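Methyltransferase (Bacteroides thetaiotaomicron, PDB 3FQ6) probably takes part in transferring methyl groups from S-adenosylmethionine, as a domain of a tetrapyrrole (corrin/porphyrin) methylase family enzyme. Local coordinates at residues P52-T58 against P102-I108. Coordinates in Å, arbitrary orientation, origin at the centre of the assembly. Residue numbers count along the deposited sequence, not the author numbering.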
ATOM      1  N   PRO A  52       2.720 -10.995  -1.573  1.00 37.73           N
ATOM      2  CA  PRO A  52       1.764 -11.309  -0.508  1.00 38.10           C
ATOM      3  C   PRO A  52       2.451 -11.743   0.791  1.00 38.34           C
ATOM      4  O   PRO A  52       2.036 -11.313   1.858  1.00 38.26           O
ATOM      5  CB  PRO A  52       0.900 -12.417  -1.110  1.00 37.51           C
ATOM      6  CG  PRO A  52       1.733 -12.975  -2.231  1.00 38.33           C
ATOM      7  CD  PRO A  52       2.562 -11.861  -2.753  1.00 37.24           C
ATOM      8  N   HIS A  53       3.505 -12.546   0.693  1.00 38.93           N
ATOM      9  CA  HIS A  53       4.239 -12.992   1.879  1.00 40.73           C
ATOM     10  C   HIS A  53       4.873 -11.812   2.597  1.00 40.57           C
ATOM     11  O   HIS A  53       5.092 -11.860   3.790  1.00 40.74           O
ATOM     12  CB  HIS A  53       5.313 -14.024   1.521  1.00 41.20           C
ATOM     13  CG  HIS A  53       4.848 -15.017   0.504  1.00 46.62           C
ATOM     14  ND1 HIS A  53       3.741 -15.823   0.702  1.00 50.16           N
ATOM     15  CD2 HIS A  53       5.296 -15.299  -0.743  1.00 50.79           C
ATOM     16  CE1 HIS A  53       3.544 -16.572  -0.368  1.00 51.60           C
ATOM     17  NE2 HIS A  53       4.475 -16.277  -1.260  1.00 52.33           N
ATOM     18  N   ARG A  54       5.146 -10.742   1.881  1.00 40.52           N
ATOM     19  CA  ARG A  54       5.806  -9.628   2.517  1.00 40.91           C
ATOM     20  C   ARG A  54       4.859  -8.564   2.962  1.00 39.90           C
ATOM     21  O   ARG A  54       5.266  -7.624   3.591  1.00 40.29           O
ATOM     22  CB  ARG A  54       6.867  -9.042   1.603  1.00 41.23           C
ATOM     23  CG  ARG A  54       8.238  -9.353   2.074  1.00 42.14           C
ATOM     24  CD  ARG A  54       9.199  -9.016   0.991  1.00 48.18           C
ATOM     25  NE  ARG A  54       9.300 -10.096  -0.004  1.00 52.53           N
ATOM     26  CZ  ARG A  54       8.873 -10.024  -1.265  1.00 54.17           C
ATOM     27  NH1 ARG A  54       9.034 -11.085  -2.061  1.00 53.64           N
ATOM     28  NH2 ARG A  54       8.290  -8.906  -1.736  1.00 55.15           N
ATOM     29  N   LEU A  55       3.587  -8.743   2.672  1.00 39.97           N
ATOM     30  CA  LEU A  55       2.617  -7.677   2.823  1.00 39.31           C
ATOM     31  C   LEU A  55       2.494  -7.140   4.232  1.00 39.80           C
ATOM     32  O   LEU A  55       2.479  -5.920   4.418  1.00 41.90           O
ATOM     33  CB  LEU A  55       1.244  -8.103   2.295  1.00 38.63           C
ATOM     34  CG  LEU A  55       0.085  -7.093   2.515  1.00 38.40           C
ATOM     35  CD1 LEU A  55       0.391  -5.696   1.978  1.00 36.74           C
ATOM     36  CD2 LEU A  55      -1.219  -7.584   1.911  1.00 36.32           C
ATOM     37  N   LEU A  56       2.362  -8.019   5.215  1.00 39.46           N
ATOM     38  CA  LEU A  56       2.111  -7.610   6.594  1.00 39.65           C
ATOM     39  C   LEU A  56       3.307  -6.861   7.215  1.00 40.08           C
ATOM     40  O   LEU A  56       3.122  -5.889   7.957  1.00 40.32           O
ATOM     41  CB  LEU A  56       1.813  -8.834   7.460  1.00 39.35           C
ATOM     42  CG  LEU A  56       0.790  -8.806   8.616  1.00 39.41           C
ATOM     43  CD1 LEU A  56       1.328  -9.649   9.745  1.00 35.18           C
ATOM     44  CD2 LEU A  56       0.340  -7.408   9.138  1.00 37.41           C
ATOM     45  N   LYS A  57       4.529  -7.329   6.939  1.00 39.96           N
ATOM     46  CA  LYS A  57       5.726  -6.630   7.399  1.00 39.59           C
ATOM     47  C   LYS A  57       5.752  -5.211   6.855  1.00 39.39           C
ATOM     48  O   LYS A  57       6.134  -4.278   7.549  1.00 39.36           O
ATOM     49  CB  LYS A  57       6.966  -7.362   6.950  1.00 39.84           C
ATOM     50  CG  LYS A  57       8.254  -6.654   7.311  1.00 42.03           C
ATOM     51  CD  LYS A  57       9.358  -7.667   7.693  1.00 43.13           C
ATOM     52  CE  LYS A  57      10.719  -7.010   7.754  1.00 43.14           C
ATOM     53  NZ  LYS A  57      11.735  -8.004   8.234  1.00 46.44           N
ATOM     54  N   THR A  58       5.317  -5.056   5.607  1.00 38.41           N
ATOM     55  CA  THR A  58       5.323  -3.769   4.954  1.00 37.34           C
ATOM     56  C   THR A  58       4.282  -2.821   5.552  1.00 37.30           C
ATOM     57  O   THR A  58       4.592  -1.667   5.859  1.00 37.88           O
ATOM     58  CB  THR A  58       5.136  -3.978   3.459  1.00 37.71           C
ATOM     59  OG1 THR A  58       6.345  -4.532   2.952  1.00 36.55           O
ATOM     60  CG2 THR A  58       4.810  -2.685   2.713  1.00 36.46           C
ATOM     61  N   PRO A 102      -2.190 -13.433   3.159  1.00 54.34           N
ATOM     62  CA  PRO A 102      -2.336 -12.830   1.843  1.00 53.31           C
ATOM     63  C   PRO A 102      -1.830 -13.829   0.826  1.00 52.24           C
ATOM     64  O   PRO A 102      -0.749 -14.409   0.984  1.00 51.98           O
ATOM     65  CB  PRO A 102      -1.451 -11.563   1.904  1.00 53.21           C
ATOM     66  CG  PRO A 102      -1.054 -11.396   3.372  1.00 54.07           C
ATOM     67  CD  PRO A 102      -1.079 -12.820   3.917  1.00 54.50           C
ATOM     68  N   ARG A 103      -2.676 -14.086  -0.156  1.00 51.10           N
ATOM     69  CA  ARG A 103      -2.311 -14.833  -1.339  1.00 50.08           C
ATOM     70  C   ARG A 103      -2.612 -13.802  -2.436  1.00 48.61           C
ATOM     71  O   ARG A 103      -3.336 -12.839  -2.182  1.00 48.13           O
ATOM     72  CB  ARG A 103      -3.214 -16.064  -1.454  1.00 50.61           C
ATOM     73  CG  ARG A 103      -2.510 -17.450  -1.530  1.00 53.50           C
ATOM     74  CD  ARG A 103      -3.490 -18.643  -1.288  1.00 56.34           C
ATOM     75  NE  ARG A 103      -4.469 -18.844  -2.375  1.00 58.13           N
ATOM     76  CZ  ARG A 103      -5.567 -18.096  -2.604  1.00 57.79           C
ATOM     77  NH1 ARG A 103      -5.882 -17.053  -1.838  1.00 58.67           N
ATOM     78  NH2 ARG A 103      -6.363 -18.392  -3.623  1.00 56.26           N
ATOM     79  N   GLY A 104      -2.033 -13.972  -3.623  1.00 47.04           N
ATOM     80  CA  GLY A 104      -2.368 -13.149  -4.786  1.00 45.05           C
ATOM     81  C   GLY A 104      -1.465 -11.959  -5.052  1.00 44.18           C
ATOM     82  O   GLY A 104      -0.433 -11.810  -4.398  1.00 44.81           O
ATOM     83  N   GLU A 105      -1.854 -11.108  -6.006  1.00 42.74           N
ATOM     84  CA  GLU A 105      -1.051  -9.949  -6.419  1.00 41.73           C
ATOM     85  C   GLU A 105      -1.603  -8.694  -5.767  1.00 40.70           C
ATOM     86  O   GLU A 105      -2.807  -8.451  -5.824  1.00 40.80           O
ATOM     87  CB  GLU A 105      -1.040  -9.788  -7.938  1.00 41.74           C
ATOM     88  CG  GLU A 105      -0.544 -11.011  -8.689  1.00 45.08           C
ATOM     89  CD  GLU A 105      -0.168 -10.713 -10.137  1.00 50.62           C
ATOM     90  OE1 GLU A 105       0.059 -11.680 -10.918  1.00 52.09           O
ATOM     91  OE2 GLU A 105      -0.091  -9.513 -10.499  1.00 52.83           O
ATOM     92  N   ILE A 106      -0.719  -7.903  -5.162  1.00 39.21           N
ATOM     93  CA  ILE A 106      -1.113  -6.827  -4.282  1.00 38.02           C
ATOM     94  C   ILE A 106      -0.770  -5.450  -4.846  1.00 37.61           C
ATOM     95  O   ILE A 106       0.328  -5.228  -5.374  1.00 38.41           O
ATOM     96  CB  ILE A 106      -0.402  -6.935  -2.938  1.00 38.04           C
ATOM     97  CG1 ILE A 106      -0.262  -8.404  -2.501  1.00 37.98           C
ATOM     98  CG2 ILE A 106      -1.084  -6.018  -1.903  1.00 38.71           C
ATOM     99  CD1 ILE A 106      -1.219  -8.881  -1.468  1.00 39.59           C
ATOM    100  N   VAL A 107      -1.706  -4.521  -4.715  1.00 36.73           N
ATOM    101  CA  VAL A 107      -1.411  -3.105  -4.884  1.00 36.08           C
ATOM    102  C   VAL A 107      -1.854  -2.346  -3.616  1.00 36.61           C
ATOM    103  O   VAL A 107      -2.978  -2.510  -3.133  1.00 37.19           O
ATOM    104  CB  VAL A 107      -2.082  -2.535  -6.183  1.00 36.77           C
ATOM    105  CG1 VAL A 107      -1.970  -0.969  -6.285  1.00 33.04           C
ATOM    106  CG2 VAL A 107      -1.535  -3.268  -7.445  1.00 32.97           C
ATOM    107  N   ILE A 108      -0.951  -1.550  -3.063  1.00 36.61           N
ATOM    108  CA  ILE A 108      -1.253  -0.669  -1.940  1.00 37.00           C
ATOM    109  C   ILE A 108      -1.305   0.795  -2.470  1.00 38.10           C
ATOM    110  O   ILE A 108      -0.420   1.236  -3.207  1.00 38.52           O
ATOM    111  CB  ILE A 108      -0.197  -0.791  -0.800  1.00 36.72           C
ATOM    112  CG1 ILE A 108       0.122  -2.256  -0.463  1.00 36.46           C
ATOM    113  CG2 ILE A 108      -0.613  -0.024   0.485  1.00 35.51           C
ATOM    114  CD1 ILE A 108       1.543  -2.430   0.181  1.00 37.30           C
TER
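Pro52 lays its ring over the backbone that leads into strand 105-110: its CB lies 3.3 Å from Pro102 O and its CG 3.3 Å from Gly104 O, while the two prolines meet side by side, CB to CB, at 3.9 Å. The contact illustrates how a helix is seated on a sheet: no hydrogen bond crosses between the two segments, and the side chains that meet are apolar. Pro52 opens a type I turn, closed by Leu55 N to Pro52 O at 3.1 Å, that swings the chain into helix 55-66 and directs Leu55 at the strand. Both methyls of Leu55 lie on Ile106, CD2 at 3.6 Å from its CD1, while Leu55 CD2 also meets Pro102 CB at 4.0 Å and Leu55 CD1 meets Ile108 CD1 at 3.9 Å. The alternation of a beta strand explains the choice, since Ile106 and Ile108 face the helix and Val107, between them, points to the opposite face of the sheet, where it meets Val47 and Tyr49. One helical turn beyond Leu55, Thr58 CG2 approaches Ile108 CD1 at 4.1 Å, its hydroxyl hydrogen-bonded to Glu50. In the fold, helix 55-66 packs on a central strand of the mixed sheet, flanked by strands 45-50 and 71-77; Val74 of the latter touches both Leu55 and Ile106, and Phe97 of helix 90-99 meets Leu55 and Pro102.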